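Local coordinates for cellulosomal scaffoldin adaptor protein B (Acetivibrio cellulolyticus, PDB 3BWZ), which serves as a cellulosomal scaffoldin adaptor, this piece being a type II cohesin module, a kind of domain that binds dockerin modules during cellulosome assembly, at residues 123-128 with 167-172. Residues are numbered along the deposited sequence; the frame is centred on the assembly and turned at random. Where two conformers were deposited one is given.
Sequences EETSSI and LDMIKA
Glu123 and Met169 run antiparallel past one another where the C-terminal segment 167-172 of the type II cohesin module, a beta-sandwich of jelly-roll topology, and probably the start of its linker, passes the loop leading into strand 126-130. That strand pairs antiparallel with 158-165, and the contact carries on past the end of the ladder without a direct hydrogen bond between 123-128 and 167-172. Glu123 has CG anti to its backbone N (chi1 -169°) and bends at chi2 (74°); its OE1 lies 3.4 Å from Met169 CG. In one of its two conformers Met169 bends at chi3 (-77°), which places CE 3.7 Å from Thr125 OG1, while SD rests 3.5 Å from the carbonyl O of Glu123. Lys171, also modelled twice, crosses Glu123 at a slant in one conformer, an aliphatic touch of CG on CG, with Lys171 NZ 6.4 Å from Glu123 OE1. Thr125 and Leu167 lie alongside, Thr125 CG2 3.9 Å from Leu167 CD2. The Thr125 hydroxyl also hydrogen-bonds the carbonyl O of Asn166, and Asp168 O is bound by Thr15 OG1, tying this segment to the module. A water donates to both Thr125 OG1 and Leu167 O, the latter at 2.7 Å from the water oxygen.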
ATOM      1  N   GLU A 123      19.534   7.547  -8.407  1.00 10.39           N
ATOM      2  CA  GLU A 123      19.263   8.771  -7.707  1.00 10.38           C
ATOM      3  C   GLU A 123      18.563   9.760  -8.619  1.00 10.30           C
ATOM      4  O   GLU A 123      19.189  10.492  -9.372  1.00 13.26           O
ATOM      5  CB  GLU A 123      20.586   9.329  -7.179  1.00 13.43           C
ATOM      6  CG  GLU A 123      20.465  10.460  -6.197  1.00 13.98           C
ATOM      7  CD  GLU A 123      20.005  10.050  -4.848  1.00 16.76           C
ATOM      8  OE1 GLU A 123      19.833  10.931  -3.991  1.00 20.94           O
ATOM      9  OE2 GLU A 123      19.792   8.845  -4.621  1.00 16.24           O
ATOM     10  N   GLU A 124      17.244   9.732  -8.584  1.00 10.14           N
ATOM     11  CA  GLU A 124      16.392  10.494  -9.468  1.00 11.37           C
ATOM     12  C   GLU A 124      15.077  10.738  -8.750  1.00  9.04           C
ATOM     13  O   GLU A 124      14.550   9.826  -8.120  1.00  9.73           O
ATOM     14  CB  GLU A 124      16.146   9.637 -10.723  1.00 14.43           C
ATOM     15  CG  GLU A 124      15.180  10.086 -11.783  1.00 19.60           C
ATOM     16  CD  GLU A 124      15.121   9.046 -12.918  1.00 20.45           C
ATOM     17  OE1 GLU A 124      14.073   8.942 -13.569  1.00 29.45           O
ATOM     18  OE2 GLU A 124      16.118   8.303 -13.090  1.00 23.45           O
ATOM     19  N   THR A 125      14.492  11.911  -8.921  1.00  8.93           N
ATOM     20  CA  THR A 125      13.190  12.190  -8.360  1.00  9.12           C
ATOM     21  C   THR A 125      12.194  11.188  -8.941  1.00  9.51           C
ATOM     22  O   THR A 125      12.135  11.002 -10.157  1.00 11.56           O
ATOM     23  CB  THR A 125      12.749  13.617  -8.721  1.00  9.30           C
ATOM     24  OG1 THR A 125      13.812  14.514  -8.384  1.00  9.11           O
ATOM     25  CG2 THR A 125      11.452  14.000  -7.996  1.00 10.65           C
ATOM     26  N   SER A 126      11.375  10.572  -8.107  1.00  9.17           N
ATOM     27  CA  SER A 126      10.481   9.525  -8.574  1.00  9.71           C
ATOM     28  C   SER A 126       9.282   9.384  -7.637  1.00  8.04           C
ATOM     29  O   SER A 126       9.366   9.618  -6.439  1.00  9.28           O
ATOM     30  CB  SER A 126      11.283   8.222  -8.631  1.00 11.59           C
ATOM     31  OG  SER A 126      10.651   7.225  -9.425  1.00 15.08           O
ATOM     32  N   SER A 127       8.184   8.934  -8.204  1.00  7.81           N
ATOM     33  CA  SER A 127       6.906   8.834  -7.506  1.00  8.21           C
ATOM     34  C   SER A 127       6.484   7.401  -7.252  1.00  7.39           C
ATOM     35  O   SER A 127       6.667   6.531  -8.114  1.00  8.81           O
ATOM     36  CB  SER A 127       5.816   9.478  -8.352  1.00  9.86           C
ATOM     37  OG  SER A 127       6.069  10.854  -8.447  1.00 11.51           O
ATOM     38  N   ILE A 128       5.876   7.169  -6.090  1.00  7.39           N
ATOM     39  CA  ILE A 128       5.198   5.932  -5.766  1.00  7.20           C
ATOM     40  C   ILE A 128       3.725   6.323  -5.666  1.00  7.19           C
ATOM     41  O   ILE A 128       3.347   7.139  -4.827  1.00  7.91           O
ATOM     42  CB  ILE A 128       5.731   5.321  -4.437  1.00  7.74           C
ATOM     43  CG1 ILE A 128       7.239   5.005  -4.554  1.00  8.17           C
ATOM     44  CG2 ILE A 128       4.959   4.053  -4.085  1.00  9.87           C
ATOM     45  CD1 ILE A 128       7.911   4.913  -3.188  1.00  9.99           C
ATOM     46  N   LEU A 167      13.061  14.426  -4.416  1.00  7.91           N
ATOM     47  CA  LEU A 167      12.879  15.771  -4.939  1.00  8.22           C
ATOM     48  C   LEU A 167      14.179  16.547  -4.738  1.00  7.70           C
ATOM     49  O   LEU A 167      14.685  17.173  -5.663  1.00  9.35           O
ATOM     50  CB  LEU A 167      11.674  16.464  -4.261  1.00  9.96           C
ATOM     51  CG  LEU A 167      10.996  17.676  -4.860  1.00 14.67           C
ATOM     52  CD1 LEU A 167      11.850  18.895  -4.766  1.00 16.84           C
ATOM     53  CD2 LEU A 167      10.442  17.388  -6.262  1.00 17.65           C
ATOM     54  N   ASP A 168      14.690  16.526  -3.507  1.00  7.94           N
ATOM     55  CA  ASP A 168      16.053  16.948  -3.193  1.00  7.83           C
ATOM     56  C   ASP A 168      16.922  15.699  -3.126  1.00  8.06           C
ATOM     57  O   ASP A 168      16.488  14.671  -2.611  1.00  9.53           O
ATOM     58  CB  ASP A 168      16.097  17.663  -1.862  1.00  7.65           C
ATOM     59  CG  ASP A 168      15.222  18.875  -1.860  1.00  8.02           C
ATOM     60  OD1 ASP A 168      15.370  19.797  -2.663  1.00  9.42           O
ATOM     61  OD2 ASP A 168      14.252  18.873  -1.038  1.00 14.24           O
ATOM     62  N   MET A 169      18.144  15.812  -3.642  0.50  8.50           N
ATOM     63  CA  MET A 169      19.092  14.707  -3.708  0.50  8.12           C
ATOM     64  C   MET A 169      20.438  15.133  -3.163  0.50  7.76           C
ATOM     65  O   MET A 169      20.848  16.287  -3.315  0.50  8.77           O
ATOM     66  CB  MET A 169      19.263  14.286  -5.159  0.50  9.31           C
ATOM     67  CG  MET A 169      18.110  13.425  -5.613  0.50  7.24           C
ATOM     68  SD  MET A 169      18.081  13.158  -7.381  0.50 13.47           S
ATOM     69  CE  MET A 169      17.432  14.751  -7.906  0.50 11.33           C
ATOM     70  N   ILE A 170      21.130  14.203  -2.504  1.00  8.86           N
ATOM     71  CA  ILE A 170      22.499  14.445  -2.056  1.00  9.52           C
ATOM     72  C   ILE A 170      23.385  13.990  -3.208  1.00 10.49           C
ATOM     73  O   ILE A 170      23.804  12.840  -3.305  1.00 12.25           O
ATOM     74  CB  ILE A 170      22.838  13.753  -0.719  1.00 10.69           C
ATOM     75  CG1 ILE A 170      22.106  14.419   0.467  1.00 12.96           C
ATOM     76  CG2 ILE A 170      24.316  13.917  -0.398  1.00 10.55           C
ATOM     77  CD1 ILE A 170      20.606  14.314   0.518  1.00 15.33           C
ATOM     78  N   LYS A 171      23.633  14.937  -4.091  1.00 10.33           N
ATOM     79  CA  LYS A 171      24.316  14.702  -5.354  0.50 11.79           C
ATOM     80  C   LYS A 171      24.969  16.008  -5.737  1.00 11.98           C
ATOM     81  O   LYS A 171      24.284  16.986  -5.972  1.00 14.72           O
ATOM     82  CB  LYS A 171      23.303  14.283  -6.420  0.50 13.66           C
ATOM     83  CG  LYS A 171      22.914  12.818  -6.389  0.50 21.16           C
ATOM     84  CD  LYS A 171      24.057  11.879  -6.781  0.50 22.43           C
ATOM     85  CE  LYS A 171      24.845  11.339  -5.583  0.50 18.55           C
ATOM     86  NZ  LYS A 171      25.855  10.338  -6.043  0.50 24.22           N
ATOM     87  N   ALA A 172      26.297  16.028  -5.793  1.00 11.31           N
ATOM     88  CA  ALA A 172      27.017  17.282  -6.066  1.00 11.52           C
ATOM     89  C   ALA A 172      26.812  17.668  -7.512  1.00 12.87           C
ATOM     90  O   ALA A 172      27.097  16.864  -8.401  1.00 16.37           O
ATOM     91  CB  ALA A 172      28.494  17.115  -5.741  1.00 12.01           C
TER
HETATM   92  O   HOH W   1      14.013  17.264  -8.269  1.00 14.96           O